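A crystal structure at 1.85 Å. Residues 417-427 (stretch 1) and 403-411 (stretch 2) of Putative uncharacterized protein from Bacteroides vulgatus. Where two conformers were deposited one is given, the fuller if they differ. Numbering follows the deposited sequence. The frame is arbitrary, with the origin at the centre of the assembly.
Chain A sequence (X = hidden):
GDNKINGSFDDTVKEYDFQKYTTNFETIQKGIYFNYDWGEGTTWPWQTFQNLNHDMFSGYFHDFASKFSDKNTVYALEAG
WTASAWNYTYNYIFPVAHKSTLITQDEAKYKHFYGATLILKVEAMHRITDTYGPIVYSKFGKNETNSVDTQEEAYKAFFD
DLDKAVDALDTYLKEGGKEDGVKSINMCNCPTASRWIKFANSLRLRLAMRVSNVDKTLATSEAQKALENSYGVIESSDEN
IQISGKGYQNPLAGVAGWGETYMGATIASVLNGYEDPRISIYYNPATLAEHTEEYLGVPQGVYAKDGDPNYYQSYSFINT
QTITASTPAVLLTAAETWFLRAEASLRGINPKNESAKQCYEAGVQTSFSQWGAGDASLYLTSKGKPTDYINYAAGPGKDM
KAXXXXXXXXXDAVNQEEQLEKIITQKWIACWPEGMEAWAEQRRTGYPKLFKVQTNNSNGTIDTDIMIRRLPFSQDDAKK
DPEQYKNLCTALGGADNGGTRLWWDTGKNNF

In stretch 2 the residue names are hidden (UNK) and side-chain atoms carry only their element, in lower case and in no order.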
# COMPACT_ATOMS: atom_id res chain seq x y z
N GLU A 417 -0.26 -22.89 5.24
CA GLU A 417 -1.13 -21.94 4.59
C GLU A 417 -1.90 -21.06 5.64
O GLU A 417 -2.04 -19.86 5.45
CB GLU A 417 -2.07 -22.70 3.67
CG GLU A 417 -2.89 -21.91 2.76
CD GLU A 417 -2.11 -21.16 1.68
OE1 GLU A 417 -1.32 -21.75 0.94
OE2 GLU A 417 -2.35 -19.97 1.55
N GLU A 418 -2.39 -21.66 6.71
CA GLU A 418 -3.06 -20.89 7.77
C GLU A 418 -2.04 -19.99 8.48
O GLU A 418 -2.35 -18.89 8.87
CB GLU A 418 -3.76 -21.77 8.81
CG GLU A 418 -4.63 -20.92 9.71
CD GLU A 418 -5.46 -21.67 10.71
OE1 GLU A 418 -5.52 -22.92 10.71
OE2 GLU A 418 -6.09 -20.96 11.53
N GLN A 419 -0.81 -20.47 8.62
CA GLN A 419 0.23 -19.61 9.20
C GLN A 419 0.47 -18.39 8.33
O GLN A 419 0.60 -17.27 8.84
CB GLN A 419 1.54 -20.36 9.38
CG GLN A 419 1.52 -21.48 10.39
CD GLN A 419 2.86 -22.22 10.33
OE1 GLN A 419 3.27 -22.71 9.28
NE2 GLN A 419 3.54 -22.24 11.40
N LEU A 420 0.55 -18.59 7.02
CA LEU A 420 0.68 -17.47 6.12
C LEU A 420 -0.54 -16.54 6.25
O LEU A 420 -0.39 -15.34 6.29
CB LEU A 420 0.83 -17.92 4.68
CG LEU A 420 0.99 -16.82 3.64
CD1 LEU A 420 2.21 -15.93 3.93
CD2 LEU A 420 1.09 -17.43 2.18
N GLU A 421 -1.73 -17.11 6.35
CA GLU A 421 -2.93 -16.30 6.53
C GLU A 421 -2.84 -15.41 7.76
O GLU A 421 -3.18 -14.23 7.68
CB GLU A 421 -4.18 -17.18 6.60
CG GLU A 421 -5.45 -16.37 6.76
CD GLU A 421 -6.74 -17.24 6.80
OE1 GLU A 421 -6.64 -18.50 6.80
OE2 GLU A 421 -7.84 -16.64 6.87
N LYS A 422 -2.36 -15.95 8.87
CA LYS A 422 -2.18 -15.16 10.10
C LYS A 422 -1.19 -14.02 9.86
O LYS A 422 -1.45 -12.87 10.21
CB LYS A 422 -1.71 -16.04 11.27
CG LYS A 422 -2.77 -17.08 11.73
CD LYS A 422 -2.19 -17.97 12.81
CE LYS A 422 -3.15 -19.04 13.26
NZ LYS A 422 -4.26 -18.55 14.15
N ILE A 423 -0.07 -14.34 9.24
CA ILE A 423 0.97 -13.35 8.95
C ILE A 423 0.40 -12.23 8.11
O ILE A 423 0.54 -11.06 8.46
CB ILE A 423 2.19 -14.01 8.25
CG1 ILE A 423 2.95 -14.90 9.22
CG2 ILE A 423 3.14 -12.92 7.63
CD1 ILE A 423 3.96 -15.87 8.52
N ILE A 424 -0.28 -12.57 7.02
CA ILE A 424 -0.78 -11.54 6.11
C ILE A 424 -1.95 -10.76 6.75
O ILE A 424 -2.06 -9.57 6.56
CB ILE A 424 -1.23 -12.12 4.75
CG1 ILE A 424 -0.06 -12.87 4.08
CG2 ILE A 424 -1.74 -11.02 3.84
CD1 ILE A 424 1.14 -12.03 3.76
N THR A 425 -2.81 -11.46 7.49
CA THR A 425 -3.94 -10.78 8.14
C THR A 425 -3.44 -9.76 9.17
O THR A 425 -3.91 -8.62 9.21
CB THR A 425 -4.92 -11.80 8.77
OG1 THR A 425 -5.46 -12.63 7.73
CG2 THR A 425 -6.08 -11.12 9.53
N GLN A 426 -2.47 -10.18 9.98
CA GLN A 426 -1.86 -9.25 10.94
C GLN A 426 -1.07 -8.14 10.26
O GLN A 426 -1.10 -6.99 10.71
CB GLN A 426 -1.01 -9.99 11.98
CG GLN A 426 -1.83 -10.80 12.99
CD GLN A 426 -2.71 -9.93 13.91
OE1 GLN A 426 -2.34 -8.82 14.28
NE2 GLN A 426 -3.88 -10.45 14.26
N LYS A 427 -0.42 -8.45 9.15
CA LYS A 427 0.27 -7.42 8.38
C LYS A 427 -0.74 -6.40 7.87
O LYS A 427 -0.48 -5.19 7.85
CB LYS A 427 1.07 -8.02 7.23
CG LYS A 427 1.97 -7.02 6.47
CD LYS A 427 2.93 -7.70 5.49
CE LYS A 427 2.23 -8.34 4.32
NZ LYS A 427 3.19 -8.77 3.29
N UNK A 403 -15.85 -14.59 6.85
CA UNK A 403 -15.03 -15.49 6.06
C UNK A 403 -13.73 -15.89 6.76
O UNK A 403 -13.17 -16.94 6.47
c UNK A 403 -15.21 -13.99 2.48
c UNK A 403 -14.68 -14.85 4.73
c UNK A 403 -15.83 -14.45 3.80
c UNK A 403 -16.83 -15.61 3.58
N UNK A 404 -13.24 -15.03 7.65
CA UNK A 404 -11.97 -15.27 8.36
C UNK A 404 -12.28 -16.02 9.66
O UNK A 404 -13.07 -15.54 10.46
c UNK A 404 -11.24 -13.96 8.65
c UNK A 404 -9.90 -14.28 9.32
c UNK A 404 -11.03 -13.14 7.36
c UNK A 404 -10.70 -11.60 7.54
N UNK A 405 -11.68 -17.19 9.82
CA UNK A 405 -11.86 -17.99 11.02
C UNK A 405 -10.56 -18.15 11.84
O UNK A 405 -10.60 -18.67 12.95
c UNK A 405 -12.41 -19.37 10.67
c UNK A 405 -13.82 -19.22 10.01
o UNK A 405 -11.50 -20.03 9.78
N UNK A 406 -9.43 -17.67 11.34
CA UNK A 406 -8.17 -17.87 12.04
C UNK A 406 -8.05 -16.89 13.21
O UNK A 406 -8.51 -15.77 13.12
o UNK A 406 -5.84 -18.41 11.72
c UNK A 406 -6.96 -17.82 11.08
c UNK A 406 -6.64 -16.39 10.63
N UNK A 407 -7.40 -17.32 14.29
CA UNK A 407 -7.22 -16.52 15.51
C UNK A 407 -5.91 -15.74 15.45
O UNK A 407 -5.08 -15.97 14.54
c UNK A 407 -7.16 -17.43 16.74
o UNK A 407 -6.00 -18.26 16.64
c UNK A 407 -8.42 -18.34 16.84
N UNK A 408 -5.66 -14.85 16.43
CA UNK A 408 -4.34 -14.23 16.45
C UNK A 408 -3.22 -15.13 16.93
O UNK A 408 -2.06 -14.78 16.78
c UNK A 408 -6.06 -12.81 17.40
c UNK A 408 -6.55 -14.21 17.42
c UNK A 408 -4.54 -13.07 17.42
N UNK A 409 -3.55 -16.26 17.54
CA UNK A 409 -2.53 -17.14 18.10
C UNK A 409 -1.84 -17.98 17.01
O UNK A 409 -2.46 -18.79 16.31
n UNK A 409 -2.58 -19.37 21.07
c UNK A 409 -2.14 -18.80 19.95
c UNK A 409 -3.16 -18.03 19.16
o UNK A 409 -0.96 -18.88 19.57
N UNK A 410 -0.56 -17.74 16.85
CA UNK A 410 0.19 -18.37 15.75
C UNK A 410 0.19 -19.89 15.86
O UNK A 410 0.17 -20.59 14.82
c UNK A 410 3.34 -19.03 14.28
c UNK A 410 1.62 -17.82 15.70
c UNK A 410 1.96 -17.40 13.23
c UNK A 410 2.33 -18.09 14.38
c UNK A 410 2.60 -17.64 12.00
c UNK A 410 3.61 -18.54 11.93
c UNK A 410 4.00 -19.25 13.06
N UNK A 411 0.22 -20.39 17.10
CA UNK A 411 0.23 -21.83 17.37
C UNK A 411 -1.07 -22.55 16.97
O UNK A 411 -1.05 -23.76 16.83
o UNK A 411 2.76 -21.42 18.45
c UNK A 411 1.90 -21.75 19.29
c UNK A 411 0.51 -22.14 18.85
o UNK A 411 2.12 -21.77 20.52
O HOH W 1 -9.65 -18.09 8.11
O HOH W 2 -9.23 -21.22 10.77
O HOH W 3 -4.54 -13.16 12.88
O HOH W 4 -6.77 -20.26 14.08
O HOH W 5 2.39 -22.06 13.61

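Position 403 carries four carbons, forked at the second, and none of them touches the helix of stretch 1. The fork identifies Leu 403, on which this contact sets no demand.

Position 404 also has four carbons, but forked at the first, with one arm two carbons long; the one-carbon arm lies 4.0 Å from OE2 of Glu 421. This is Ile 404, buried, whose CG2 offers a carbon beside the carboxylate.

At 405 a single carbon bears one oxygen and one carbon, without direct contact: Thr 405. Exposed, it reaches the helix through water: its N donates to water 1, which donates to OE2 of Glu 421, and its OG1 is hydrogen-bonded to water 2, which donates to OE2 of Glu 418.

Position 406 repeats the pattern, now with CB toward the helix. The oxygen lies among charged groups and the methyl carbon 3.9 Å from CD of Glu 421. This is Thr 406, whose hydroxyl suits its place by doing both jobs: OG1 donates to OE2 of Glu 418 at 2.6 Å and accepts from NZ of Lys 422 at 2.9 Å.

Position 407 again shows one carbon with an oxygen and a carbon, and its backbone O accepts from NZ of Lys 422 at 2.7 Å. This is Thr 407, whose OG1 can also accept from the backbone N of 409, linking the two within the loop.

At 408 three carbons close a ring onto the backbone N, and CB lies 4.2 Å from NE2 of Gln 426. The closed ring defines Pro 408, lacking a backbone N-H that would need a partner in this buried place.

Position 409 has two carbons, the second carrying one oxygen and one nitrogen; CA-to-CB points away from the helix, while the backbone O accepts from NZ of Lys 422 at 2.8 Å. This is Asn 409, whose OD1 accepts from the backbone N of 411.

Position 410 has one carbon and then a six-carbon ring without oxygen, beside Gln 419, Lys 422 and Ile 423. This is Phe 410. Its ring suits the apolar carbons: CE1 meets CG1 of Ile 423 at 3.9 Å, and CD1 lies 4.2 Å from CD of Lys 422. NE2 of Gln 419 approaches obliquely, 3.5 Å from CE2.

Position 411 has two carbons, the second with two oxygens, and CA-to-CB points away from the helix: Asp 411, exposed, its charge open to solvent.

The contact centres on Lys 422. Three loop acceptors, Thr 406 OG1 and the O atoms of Thr 407 and Asn 409, converge on NZ, while the aliphatic stem lies against Phe 410. Water 4 also joins Glu 418, Lys 422 and Thr 407.

Stretch 2 (403-411) LITTTPNFD
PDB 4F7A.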